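Local coordinates for protein short-chain type dehydrogenase/reductase (Mycobacterium ulcerans, PDB 3SVT) that probably acts as a nicotinamide-nucleotide-dependent oxidoreductase of the short-chain dehydrogenase/reductase family, its substrate not established, at residues R12-V16 with V85-H89; A36-G42 with A64-T70; I152-N156 with N251-M257. All blocks are in the same frame, centred on the assembly; numbering follows the deposited sequence.

Contact 1. Residues R12-V16 with V85-H89; sequences RTYLV and VTAWH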
ATOM      1  N   ARG B  12      28.316 -20.368   7.677  1.00 41.64           N
ATOM      2  CA  ARG B  12      27.895 -18.971   7.703  1.00 39.20           C
ATOM      3  C   ARG B  12      27.540 -18.623   9.132  1.00 36.71           C
ATOM      4  O   ARG B  12      27.107 -19.498   9.880  1.00 36.43           O
ATOM      5  CB  ARG B  12      26.692 -18.731   6.773  1.00 38.45           C
ATOM      6  CG  ARG B  12      27.028 -18.990   5.302  1.00 39.77           C
ATOM      7  CD  ARG B  12      25.864 -18.616   4.372  1.00 37.11           C
ATOM      8  NE  ARG B  12      26.145 -19.010   2.987  1.00 38.83           N
ATOM      9  CZ  ARG B  12      25.525 -18.523   1.908  1.00 39.07           C
ATOM     10  NH1 ARG B  12      24.553 -17.605   2.019  1.00 35.11           N
ATOM     11  NH2 ARG B  12      25.871 -18.964   0.702  1.00 39.90           N
ATOM     12  N   THR B  13      27.700 -17.342   9.480  1.00 34.45           N
ATOM     13  CA  THR B  13      27.484 -16.852  10.834  1.00 32.52           C
ATOM     14  C   THR B  13      26.351 -15.844  10.862  1.00 30.37           C
ATOM     15  O   THR B  13      26.290 -14.960  10.016  1.00 30.27           O
ATOM     16  CB  THR B  13      28.751 -16.206  11.409  1.00 32.83           C
ATOM     17  OG1 THR B  13      29.848 -17.118  11.263  1.00 35.43           O
ATOM     18  CG2 THR B  13      28.569 -15.872  12.914  1.00 31.67           C
ATOM     19  N   TYR B  14      25.462 -15.993  11.839  1.00 28.93           N
ATOM     20  CA  TYR B  14      24.289 -15.128  11.977  1.00 27.51           C
ATOM     21  C   TYR B  14      24.116 -14.619  13.400  1.00 26.57           C
ATOM     22  O   TYR B  14      24.437 -15.317  14.348  1.00 27.44           O
ATOM     23  CB  TYR B  14      23.015 -15.872  11.553  1.00 26.79           C
ATOM     24  CG  TYR B  14      23.099 -16.357  10.147  1.00 26.63           C
ATOM     25  CD1 TYR B  14      22.726 -15.546   9.088  1.00 25.84           C
ATOM     26  CD2 TYR B  14      23.614 -17.631   9.860  1.00 27.24           C
ATOM     27  CE1 TYR B  14      22.843 -16.001   7.762  1.00 27.22           C
ATOM     28  CE2 TYR B  14      23.732 -18.078   8.563  1.00 27.94           C
ATOM     29  CZ  TYR B  14      23.350 -17.261   7.513  1.00 26.36           C
ATOM     30  OH  TYR B  14      23.479 -17.735   6.210  1.00 29.68           O
ATOM     31  N   LEU B  15      23.589 -13.401  13.519  1.00 26.04           N
ATOM     32  CA  LEU B  15      23.150 -12.843  14.787  1.00 25.56           C
ATOM     33  C   LEU B  15      21.612 -12.923  14.872  1.00 24.46           C
ATOM     34  O   LEU B  15      20.902 -12.532  13.942  1.00 24.92           O
ATOM     35  CB  LEU B  15      23.594 -11.383  14.904  1.00 25.57           C
ATOM     36  CG  LEU B  15      23.157 -10.678  16.193  1.00 25.28           C
ATOM     37  CD1 LEU B  15      24.003 -11.213  17.365  1.00 25.82           C
ATOM     38  CD2 LEU B  15      23.282  -9.177  16.017  1.00 27.37           C
ATOM     39  N   VAL B  16      21.101 -13.425  15.990  1.00 24.87           N
ATOM     40  CA  VAL B  16      19.652 -13.461  16.232  1.00 24.16           C
ATOM     41  C   VAL B  16      19.286 -12.786  17.554  1.00 25.39           C
ATOM     42  O   VAL B  16      19.721 -13.223  18.640  1.00 26.26           O
ATOM     43  CB  VAL B  16      19.107 -14.885  16.191  1.00 24.52           C
ATOM     44  CG1 VAL B  16      17.574 -14.871  16.410  1.00 21.92           C
ATOM     45  CG2 VAL B  16      19.457 -15.557  14.817  1.00 23.54           C
ATOM     46  N   VAL B  85      30.113 -11.212  17.356  1.00 34.61           N
ATOM     47  CA  VAL B  85      29.670 -12.197  16.386  1.00 33.99           C
ATOM     48  C   VAL B  85      30.496 -12.158  15.100  1.00 34.33           C
ATOM     49  O   VAL B  85      30.729 -13.169  14.490  1.00 34.53           O
ATOM     50  CB  VAL B  85      28.190 -12.123  16.081  1.00 33.20           C
ATOM     51  CG1 VAL B  85      27.821 -10.820  15.375  1.00 32.08           C
ATOM     52  CG2 VAL B  85      27.810 -13.334  15.229  1.00 33.50           C
ATOM     53  N   THR B  86      30.937 -10.972  14.710  1.00 34.72           N
ATOM     54  CA  THR B  86      31.735 -10.788  13.519  1.00 34.96           C
ATOM     55  C   THR B  86      33.175 -11.301  13.691  1.00 36.65           C
ATOM     56  O   THR B  86      33.759 -11.896  12.784  1.00 37.02           O
ATOM     57  CB  THR B  86      31.763  -9.298  13.165  1.00 35.31           C
ATOM     58  OG1 THR B  86      30.414  -8.810  13.076  1.00 33.93           O
ATOM     59  CG2 THR B  86      32.504  -9.070  11.854  1.00 33.52           C
ATOM     60  N   ALA B  87      33.732 -11.048  14.868  1.00 37.10           N
ATOM     61  CA  ALA B  87      35.071 -11.496  15.221  1.00 38.62           C
ATOM     62  C   ALA B  87      35.138 -13.023  15.341  1.00 39.02           C
ATOM     63  O   ALA B  87      36.223 -13.608  15.231  1.00 39.93           O
ATOM     64  CB  ALA B  87      35.520 -10.838  16.521  1.00 38.92           C
ATOM     65  N   TRP B  88      33.984 -13.661  15.544  1.00 37.76           N
ATOM     66  CA  TRP B  88      33.932 -15.108  15.763  1.00 37.66           C
ATOM     67  C   TRP B  88      34.662 -15.865  14.649  1.00 38.44           C
ATOM     68  O   TRP B  88      35.596 -16.608  14.915  1.00 38.76           O
ATOM     69  CB  TRP B  88      32.478 -15.556  15.843  1.00 36.01           C
ATOM     70  CG  TRP B  88      32.217 -16.977  16.316  1.00 36.25           C
ATOM     71  CD1 TRP B  88      33.136 -17.948  16.627  1.00 38.91           C
ATOM     72  CD2 TRP B  88      30.928 -17.581  16.500  1.00 35.86           C
ATOM     73  NE1 TRP B  88      32.487 -19.108  17.009  1.00 37.60           N
ATOM     74  CE2 TRP B  88      31.134 -18.903  16.940  1.00 36.44           C
ATOM     75  CE3 TRP B  88      29.618 -17.121  16.357  1.00 35.92           C
ATOM     76  CZ2 TRP B  88      30.075 -19.768  17.224  1.00 36.06           C
ATOM     77  CZ3 TRP B  88      28.562 -17.992  16.649  1.00 35.51           C
ATOM     78  CH2 TRP B  88      28.799 -19.289  17.075  1.00 35.70           C
ATOM     79  N   HIS B  89      34.214 -15.675  13.404  1.00 38.34           N
ATOM     80  CA  HIS B  89      34.869 -16.271  12.223  1.00 39.40           C
ATOM     81  C   HIS B  89      35.358 -15.241  11.210  1.00 39.71           C
ATOM     82  O   HIS B  89      35.962 -15.620  10.200  1.00 41.35           O
ATOM     83  CB  HIS B  89      33.919 -17.230  11.500  1.00 39.39           C
ATOM     84  CG  HIS B  89      33.444 -18.356  12.356  1.00 39.16           C
ATOM     85  ND1 HIS B  89      32.134 -18.468  12.772  1.00 35.27           N
ATOM     86  CD2 HIS B  89      34.110 -19.406  12.900  1.00 38.57           C
ATOM     87  CE1 HIS B  89      32.012 -19.547  13.526  1.00 37.35           C
ATOM     88  NE2 HIS B  89      33.196 -20.131  13.622  1.00 37.89           N
TER

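Contact 2. Residues A36-G42 with A64-T70; sequences ASVMIVG and AIRYEPT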
ATOM      1  N   ALA B  36      24.708 -23.717  10.546  1.00 36.53           N
ATOM      2  CA  ALA B  36      25.173 -22.342  10.772  1.00 35.78           C
ATOM      3  C   ALA B  36      25.741 -22.122  12.183  1.00 35.38           C
ATOM      4  O   ALA B  36      25.420 -22.859  13.133  1.00 34.83           O
ATOM      5  CB  ALA B  36      24.040 -21.334  10.523  1.00 33.91           C
ATOM      6  N   SER B  37      26.581 -21.082  12.287  1.00 34.80           N
ATOM      7  CA  SER B  37      26.964 -20.485  13.565  1.00 33.86           C
ATOM      8  C   SER B  37      26.031 -19.329  13.902  1.00 32.15           C
ATOM      9  O   SER B  37      25.839 -18.402  13.109  1.00 31.43           O
ATOM     10  CB  SER B  37      28.406 -19.984  13.512  1.00 34.94           C
ATOM     11  OG  SER B  37      29.290 -21.084  13.456  1.00 35.31           O
ATOM     12  N   VAL B  38      25.443 -19.393  15.087  1.00 31.68           N
ATOM     13  CA  VAL B  38      24.530 -18.385  15.535  1.00 30.30           C
ATOM     14  C   VAL B  38      24.992 -17.812  16.884  1.00 30.12           C
ATOM     15  O   VAL B  38      25.420 -18.560  17.763  1.00 31.50           O
ATOM     16  CB  VAL B  38      23.128 -18.964  15.696  1.00 29.56           C
ATOM     17  CG1 VAL B  38      22.144 -17.856  16.147  1.00 28.97           C
ATOM     18  CG2 VAL B  38      22.660 -19.606  14.381  1.00 31.50           C
ATOM     19  N   MET B  39      24.907 -16.492  17.021  1.00 28.57           N
ATOM     20  CA  MET B  39      24.901 -15.831  18.317  1.00 28.39           C
ATOM     21  C   MET B  39      23.488 -15.310  18.574  1.00 27.28           C
ATOM     22  O   MET B  39      22.935 -14.533  17.760  1.00 26.97           O
ATOM     23  CB  MET B  39      25.886 -14.661  18.365  1.00 28.36           C
ATOM     24  CG  MET B  39      26.093 -14.118  19.778  1.00 30.71           C
ATOM     25  SD  MET B  39      27.167 -12.668  19.866  1.00 36.22           S
ATOM     26  CE  MET B  39      28.771 -13.476  19.786  1.00 36.11           C
ATOM     27  N   ILE B  40      22.901 -15.765  19.673  1.00 26.83           N
ATOM     28  CA  ILE B  40      21.637 -15.234  20.171  1.00 27.39           C
ATOM     29  C   ILE B  40      21.891 -14.178  21.250  1.00 28.19           C
ATOM     30  O   ILE B  40      22.682 -14.388  22.163  1.00 29.73           O
ATOM     31  CB  ILE B  40      20.699 -16.309  20.749  1.00 27.34           C
ATOM     32  CG1 ILE B  40      21.404 -17.175  21.825  1.00 29.58           C
ATOM     33  CG2 ILE B  40      20.150 -17.183  19.616  1.00 27.44           C
ATOM     34  CD1 ILE B  40      20.466 -18.177  22.521  1.00 29.37           C
ATOM     35  N   VAL B  41      21.231 -13.039  21.133  1.00 28.43           N
ATOM     36  CA  VAL B  41      21.342 -12.010  22.144  1.00 28.55           C
ATOM     37  C   VAL B  41      19.939 -11.704  22.665  1.00 29.52           C
ATOM     38  O   VAL B  41      18.933 -11.942  21.971  1.00 28.99           O
ATOM     39  CB  VAL B  41      22.027 -10.759  21.594  1.00 28.57           C
ATOM     40  CG1 VAL B  41      23.421 -11.086  21.072  1.00 28.66           C
ATOM     41  CG2 VAL B  41      21.182 -10.094  20.507  1.00 28.65           C
ATOM     42  N   GLY B  42      19.887 -11.203  23.893  1.00 30.80           N
ATOM     43  CA  GLY B  42      18.643 -10.852  24.572  1.00 31.87           C
ATOM     44  C   GLY B  42      18.887 -10.370  25.992  1.00 33.83           C
ATOM     45  O   GLY B  42      20.028 -10.364  26.479  1.00 33.93           O
ATOM     46  N   ALA B  64      26.895 -24.315  15.394  1.00 44.44           N
ATOM     47  CA  ALA B  64      27.541 -23.736  16.577  1.00 43.51           C
ATOM     48  C   ALA B  64      26.615 -22.682  17.159  1.00 41.95           C
ATOM     49  O   ALA B  64      25.876 -22.024  16.415  1.00 41.17           O
ATOM     50  CB  ALA B  64      28.877 -23.115  16.206  1.00 43.81           C
ATOM     51  N   ILE B  65      26.648 -22.521  18.479  1.00 40.53           N
ATOM     52  CA  ILE B  65      25.762 -21.585  19.154  1.00 39.32           C
ATOM     53  C   ILE B  65      26.489 -20.907  20.307  1.00 39.12           C
ATOM     54  O   ILE B  65      27.250 -21.561  21.040  1.00 40.14           O
ATOM     55  CB  ILE B  65      24.487 -22.291  19.665  1.00 39.43           C
ATOM     56  CG1 ILE B  65      23.523 -21.308  20.333  1.00 39.23           C
ATOM     57  CG2 ILE B  65      24.841 -23.394  20.672  1.00 40.91           C
ATOM     58  CD1 ILE B  65      23.050 -20.154  19.465  1.00 38.71           C
ATOM     59  N   ARG B  66      26.235 -19.599  20.444  1.00 37.41           N
ATOM     60  CA  ARG B  66      26.809 -18.726  21.470  1.00 36.80           C
ATOM     61  C   ARG B  66      25.744 -17.756  21.953  1.00 35.52           C
ATOM     62  O   ARG B  66      24.753 -17.529  21.258  1.00 34.88           O
ATOM     63  CB  ARG B  66      27.925 -17.862  20.895  1.00 36.60           C
ATOM     64  CG  ARG B  66      29.170 -18.578  20.529  1.00 39.20           C
ATOM     65  CD  ARG B  66      30.219 -17.613  19.942  1.00 40.24           C
ATOM     66  NE  ARG B  66      30.624 -16.558  20.873  1.00 39.75           N
ATOM     67  CZ  ARG B  66      31.689 -15.777  20.723  1.00 39.14           C
ATOM     68  NH1 ARG B  66      32.496 -15.916  19.672  1.00 40.38           N
ATOM     69  NH2 ARG B  66      31.957 -14.851  21.635  1.00 37.78           N
ATOM     70  N   TYR B  67      25.968 -17.142  23.110  1.00 35.10           N
ATOM     71  CA  TYR B  67      25.101 -16.057  23.578  1.00 34.38           C
ATOM     72  C   TYR B  67      25.883 -14.876  24.170  1.00 34.73           C
ATOM     73  O   TYR B  67      27.005 -15.036  24.625  1.00 35.13           O
ATOM     74  CB  TYR B  67      24.077 -16.569  24.571  1.00 34.50           C
ATOM     75  CG  TYR B  67      24.606 -16.764  25.975  1.00 36.03           C
ATOM     76  CD1 TYR B  67      24.293 -15.855  26.998  1.00 37.46           C
ATOM     77  CD2 TYR B  67      25.407 -17.850  26.292  1.00 36.25           C
ATOM     78  CE1 TYR B  67      24.755 -16.038  28.289  1.00 37.36           C
ATOM     79  CE2 TYR B  67      25.878 -18.033  27.581  1.00 38.52           C
ATOM     80  CZ  TYR B  67      25.554 -17.123  28.567  1.00 39.39           C
ATOM     81  OH  TYR B  67      26.028 -17.309  29.838  1.00 41.08           O
ATOM     82  N   GLU B  68      25.279 -13.691  24.101  1.00 34.19           N
ATOM     83  CA  GLU B  68      25.744 -12.499  24.803  1.00 34.64           C
ATOM     84  C   GLU B  68      24.505 -11.782  25.349  1.00 33.88           C
ATOM     85  O   GLU B  68      23.647 -11.380  24.582  1.00 31.77           O
ATOM     86  CB  GLU B  68      26.493 -11.544  23.869  1.00 34.67           C
ATOM     87  CG  GLU B  68      27.783 -12.077  23.229  1.00 37.81           C
ATOM     88  CD  GLU B  68      28.948 -12.218  24.186  1.00 43.56           C
ATOM     89  OE1 GLU B  68      28.735 -12.154  25.422  1.00 48.10           O
ATOM     90  OE2 GLU B  68      30.090 -12.424  23.692  1.00 45.59           O
ATOM     91  N   PRO B  69      24.392 -11.642  26.680  1.00 35.07           N
ATOM     92  CA  PRO B  69      23.311 -10.801  27.222  1.00 34.82           C
ATOM     93  C   PRO B  69      23.472  -9.364  26.730  1.00 33.98           C
ATOM     94  O   PRO B  69      24.580  -8.834  26.727  1.00 32.96           O
ATOM     95  CB  PRO B  69      23.507 -10.873  28.736  1.00 36.42           C
ATOM     96  CG  PRO B  69      24.535 -11.906  28.976  1.00 37.19           C
ATOM     97  CD  PRO B  69      25.309 -12.122  27.728  1.00 36.22           C
ATOM     98  N   THR B  70      22.372  -8.767  26.269  1.00 33.32           N
ATOM     99  CA  THR B  70      22.398  -7.484  25.574  1.00 31.93           C
ATOM    100  C   THR B  70      21.051  -6.797  25.791  1.00 32.50           C
ATOM    101  O   THR B  70      20.007  -7.376  25.504  1.00 31.07           O
ATOM    102  CB  THR B  70      22.567  -7.693  24.064  1.00 31.37           C
ATOM    103  OG1 THR B  70      23.819  -8.326  23.768  1.00 31.00           O
ATOM    104  CG2 THR B  70      22.472  -6.377  23.301  1.00 31.59           C
TER

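Contact 3. Residues I152-N156 with N251-M257; sequences IAASN and NVDGGQM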
ATOM      1  N   ILE B 152       1.681  -8.097  12.075  1.00 27.51           N
ATOM      2  CA  ILE B 152       0.441  -7.712  11.416  1.00 27.73           C
ATOM      3  C   ILE B 152      -0.169  -6.422  12.022  1.00 27.78           C
ATOM      4  O   ILE B 152      -0.949  -5.729  11.367  1.00 28.35           O
ATOM      5  CB  ILE B 152      -0.588  -8.842  11.486  1.00 28.48           C
ATOM      6  CG1 ILE B 152      -1.815  -8.502  10.620  1.00 29.72           C
ATOM      7  CG2 ILE B 152      -0.962  -9.109  12.941  1.00 28.89           C
ATOM      8  CD1 ILE B 152      -2.603  -9.727  10.184  1.00 31.13           C
ATOM      9  N   ALA B 153       0.169  -6.106  13.268  1.00 27.11           N
ATOM     10  CA  ALA B 153      -0.235  -4.849  13.872  1.00 27.15           C
ATOM     11  C   ALA B 153       0.204  -3.639  13.038  1.00 26.09           C
ATOM     12  O   ALA B 153      -0.461  -2.609  13.077  1.00 27.09           O
ATOM     13  CB  ALA B 153       0.264  -4.746  15.322  1.00 26.69           C
ATOM     14  N   ALA B 154       1.287  -3.777  12.263  1.00 25.67           N
ATOM     15  CA  ALA B 154       1.716  -2.747  11.317  1.00 25.26           C
ATOM     16  C   ALA B 154       0.891  -2.707  10.031  1.00 25.55           C
ATOM     17  O   ALA B 154       0.770  -1.649   9.433  1.00 26.78           O
ATOM     18  CB  ALA B 154       3.265  -2.910  10.949  1.00 24.97           C
ATOM     19  N   SER B 155       0.355  -3.838   9.572  1.00 24.72           N
ATOM     20  CA  SER B 155      -0.359  -3.856   8.278  1.00 24.94           C
ATOM     21  C   SER B 155      -1.851  -3.603   8.456  1.00 25.13           C
ATOM     22  O   SER B 155      -2.492  -3.093   7.552  1.00 24.77           O
ATOM     23  CB  SER B 155      -0.160  -5.177   7.529  1.00 24.56           C
ATOM     24  OG  SER B 155      -0.588  -6.283   8.302  1.00 25.61           O
ATOM     25  N   ASN B 156      -2.383  -3.961   9.620  1.00 24.73           N
ATOM     26  CA  ASN B 156      -3.804  -3.802   9.915  1.00 25.65           C
ATOM     27  C   ASN B 156      -3.952  -3.179  11.307  1.00 25.95           C
ATOM     28  O   ASN B 156      -3.421  -3.719  12.280  1.00 27.06           O
ATOM     29  CB  ASN B 156      -4.524  -5.172   9.830  1.00 25.25           C
ATOM     30  CG  ASN B 156      -4.379  -5.843   8.445  1.00 27.02           C
ATOM     31  OD1 ASN B 156      -3.271  -6.249   8.046  1.00 23.71           O
ATOM     32  ND2 ASN B 156      -5.492  -5.936   7.708  1.00 23.90           N
ATOM     33  N   ASN B 251       3.844 -10.681   4.904  1.00 22.39           N
ATOM     34  CA  ASN B 251       3.073 -11.228   5.991  1.00 22.77           C
ATOM     35  C   ASN B 251       3.102 -12.747   5.981  1.00 22.21           C
ATOM     36  O   ASN B 251       2.939 -13.353   4.930  1.00 22.28           O
ATOM     37  CB  ASN B 251       1.599 -10.744   5.990  1.00 22.80           C
ATOM     38  CG  ASN B 251       1.444  -9.329   6.516  1.00 23.54           C
ATOM     39  OD1 ASN B 251       2.217  -8.457   6.173  1.00 23.57           O
ATOM     40  ND2 ASN B 251       0.416  -9.097   7.341  1.00 25.05           N
ATOM     41  N   VAL B 252       3.326 -13.330   7.166  1.00 22.22           N
ATOM     42  CA  VAL B 252       3.201 -14.781   7.434  1.00 21.44           C
ATOM     43  C   VAL B 252       2.076 -14.879   8.464  1.00 22.00           C
ATOM     44  O   VAL B 252       2.320 -14.901   9.705  1.00 22.53           O
ATOM     45  CB  VAL B 252       4.490 -15.371   7.987  1.00 21.19           C
ATOM     46  CG1 VAL B 252       4.292 -16.845   8.381  1.00 19.15           C
ATOM     47  CG2 VAL B 252       5.625 -15.240   6.941  1.00 21.81           C
ATOM     48  N   ASP B 253       0.847 -14.888   7.963  1.00 21.47           N
ATOM     49  CA  ASP B 253      -0.325 -14.606   8.822  1.00 22.31           C
ATOM     50  C   ASP B 253      -1.597 -15.370   8.481  1.00 22.81           C
ATOM     51  O   ASP B 253      -2.678 -15.059   8.997  1.00 23.81           O
ATOM     52  CB  ASP B 253      -0.585 -13.100   8.797  1.00 22.13           C
ATOM     53  CG  ASP B 253      -1.120 -12.604   7.470  1.00 22.83           C
ATOM     54  OD1 ASP B 253      -1.319 -13.400   6.521  1.00 20.29           O
ATOM     55  OD2 ASP B 253      -1.362 -11.370   7.396  1.00 24.15           O
ATOM     56  N   GLY B 254      -1.489 -16.409   7.648  1.00 23.10           N
ATOM     57  CA  GLY B 254      -2.675 -17.176   7.235  1.00 22.87           C
ATOM     58  C   GLY B 254      -3.668 -16.414   6.354  1.00 22.57           C
ATOM     59  O   GLY B 254      -4.790 -16.875   6.131  1.00 22.90           O
ATOM     60  N   GLY B 255      -3.237 -15.267   5.849  1.00 22.00           N
ATOM     61  CA  GLY B 255      -4.056 -14.359   5.073  1.00 22.14           C
ATOM     62  C   GLY B 255      -4.845 -13.339   5.885  1.00 22.19           C
ATOM     63  O   GLY B 255      -5.724 -12.672   5.340  1.00 22.14           O
ATOM     64  N   GLN B 256      -4.551 -13.206   7.179  1.00 22.38           N
ATOM     65  CA  GLN B 256      -5.337 -12.294   8.032  1.00 22.90           C
ATOM     66  C   GLN B 256      -5.335 -10.848   7.514  1.00 22.92           C
ATOM     67  O   GLN B 256      -6.338 -10.164   7.622  1.00 23.44           O
ATOM     68  CB  GLN B 256      -4.880 -12.328   9.489  1.00 22.87           C
ATOM     69  CG  GLN B 256      -5.691 -11.381  10.368  1.00 23.64           C
ATOM     70  CD  GLN B 256      -5.456 -11.525  11.846  1.00 25.36           C
ATOM     71  OE1 GLN B 256      -4.664 -12.363  12.282  1.00 26.26           O
ATOM     72  NE2 GLN B 256      -6.179 -10.706  12.648  1.00 25.38           N
ATOM     73  N   MET B 257      -4.250 -10.411   6.886  1.00 22.55           N
ATOM     74  CA  MET B 257      -4.163  -9.030   6.409  1.00 22.49           C
ATOM     75  C   MET B 257      -5.214  -8.682   5.372  1.00 21.96           C
ATOM     76  O   MET B 257      -5.437  -7.514   5.106  1.00 22.23           O
ATOM     77  CB  MET B 257      -2.746  -8.705   5.865  1.00 22.94           C
ATOM     78  CG  MET B 257      -2.450  -9.248   4.500  1.00 23.89           C
ATOM     79  SD  MET B 257      -0.836  -8.777   3.816  1.00 27.64           S
ATOM     80  CE  MET B 257      -1.259  -8.799   2.074  1.00 25.45           C
TER

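Contact 1. Residues R12-V16 with V85-H89
In the Rossmann fold of this short-chain dehydrogenase, the first strand of the parallel sheet meets the C-terminal part of helix 75-89 through Thr13, Val85, Trp88 and His89. The short axes of strand 13-16 and helix 85-89 run nearly antiparallel, at 162°, and come within 8.6 Å. Thr13 carries most of the contact, and its two branches do different work. Thr13 OG1 is hydrogen-bonded to His89 ND1 at 3.1 Å and lies near the plane of the imidazole, at its edge. Either atom could be the donor. CG2 stands anti to the backbone N of Thr13, which turns it to Val85, and Thr13 CG2 meets Val85 CG2 at 3.5 Å. Thr13 CG2 also approaches Trp88 CE3 obliquely at 3.8 Å. The imidazole of His89 also lies against one face of the Trp88 indole, with CE1 offset toward the rim. Further along the strand, CG1 of Val85 reaches CB of Leu15 in a looser apolar contact of 4.3 Å. Trp88 forms a cation-pi pair with Arg66. His93 accepts the backbone N-H of Thr13 on its ND1. This is helix-on-sheet packing of the Rossmann type, with a helix covering one face of the central parallel strands.

Contact 2. Residues A36-G42 with A64-T70
Met39 and Arg66 face each other across two neighbouring parallel strands of the Rossmann sheet, joined by helix 45-57 as a beta-alpha-beta unit. The strand axes come within 4.6 Å and lie at 23° to each other, running parallel. The Met39 chain runs out extended and bends only at its last torsion (chi3 -80°). This bend lays Met39 CE over one face of the Arg66 guanidinium, offset toward the rim, with CE 3.8 Å from Arg66 NE. SD of Met39 meets CG of Glu68 at 3.5 Å, the two side chains passing at a slant. Glu68 and Arg66 form a long salt bridge along their own strand. Ser37 and Ala64 continue this face, OG lying against CB. Helix 75-89 packs here, with Met39 touching Ala84.

On the other face are Val38, Ile40, Ile65 and Tyr67. CD1 of Ile65 swings back across the strand boundary to CB of Val38 and to CG1 of Ile40, the latter at 4.1 Å. CG1 of Ile40 also meets CB of Tyr67 at 3.9 Å, while the phenol leads away from strand 37-42. Helices 22-33 and 45-57 cover this side: Val38 touches Leu31, and Tyr67 touches Leu48.

Regular backbone bonds join the first part of the strands, and the pairing loosens from Val41 on. The N-H groups of Val38 and Ile40 point to the carbonyls of Ala64 and Arg66, and those of Ala64 and Arg66 return to Ala36 and Val38. The bond from Glu68 N to Ile40 O is weak. The N of Gly42 is buried here without a partner. At the far end Thr70 N donates to Gly42 O at 2.8 Å, nearly straight at 168° but from above the carbonyl plane.

Contact 3. Residues I152-N156 with N251-M257
Ser155 and Asn156, just beyond strand 144-149 of the Rossmann fold, meet the turn that follows strand 249-252 through a chain of side-chain hydrogen bonds. Asn251 ND2 donates to Ser155 OG at 3.1 Å, nearly straight and in the plane of its own amide. Ser155 OG in turn donates to Asn156 OD1, at 2.7 Å and in the carbonyl plane. Asn156 then uses ND2 to donate to Met257 O, which it meets from above the carbonyl plane. A short chain of hydrogen bonds through one hydroxyl and two amides thus spans the two segments.

Asp253 orders the turn itself. Residues 253-256 form a type I' beta turn, and Asp253 OD1 accepts from Gly255 N in an Asx turn. Asp253 OD2 is gripped twice, by Asn251 ND2 at 2.9 Å and by Met257 N at 3.1 Å. These donors come from opposite faces of the carboxylate plane and should limit its rotation. The pair would probably also stabilise its negative charge. Asn251 ND2 therefore serves both Asp253 and Ser155.

Gln248 of a second subunit accepts from Asn251 N, so this corner also lies at a subunit interface. Within the chain, Arg193 of strand 187-198 packs on both Ser155 and Asn251.

The apolar part rests on Ile152. Its CG1 is anti to the backbone N (chi1 -172°), which carries CD1 across to the turn. There the Ile152 side chain crosses that of Gln256 at about a right angle. Ile152 CD1 lies 3.5 Å from Gln256 CG, and beside the polar OD2 of Asp253, also at 3.5 Å.

From the N terminus, strand 13-17 comes first, then strand 37-42. Contact 2 closes a short loop through helix 45-57 when strand 64-69 pairs beside strand 37-42. Helix 75-89 follows and returns to the first strand, so contact 1 closes a longer loop that encloses contact 2. The two touch: Tyr14 N and Ser37 O probably form a hydrogen bond at 2.7 Å. Contact 3 opens only later, at 152-156, and closes at 251-257, in series with both. Its centre is about 31 Å from that of contact 1, across the centre of the chain. All three reach the same parallel sheet, which joins these two ends of the fold.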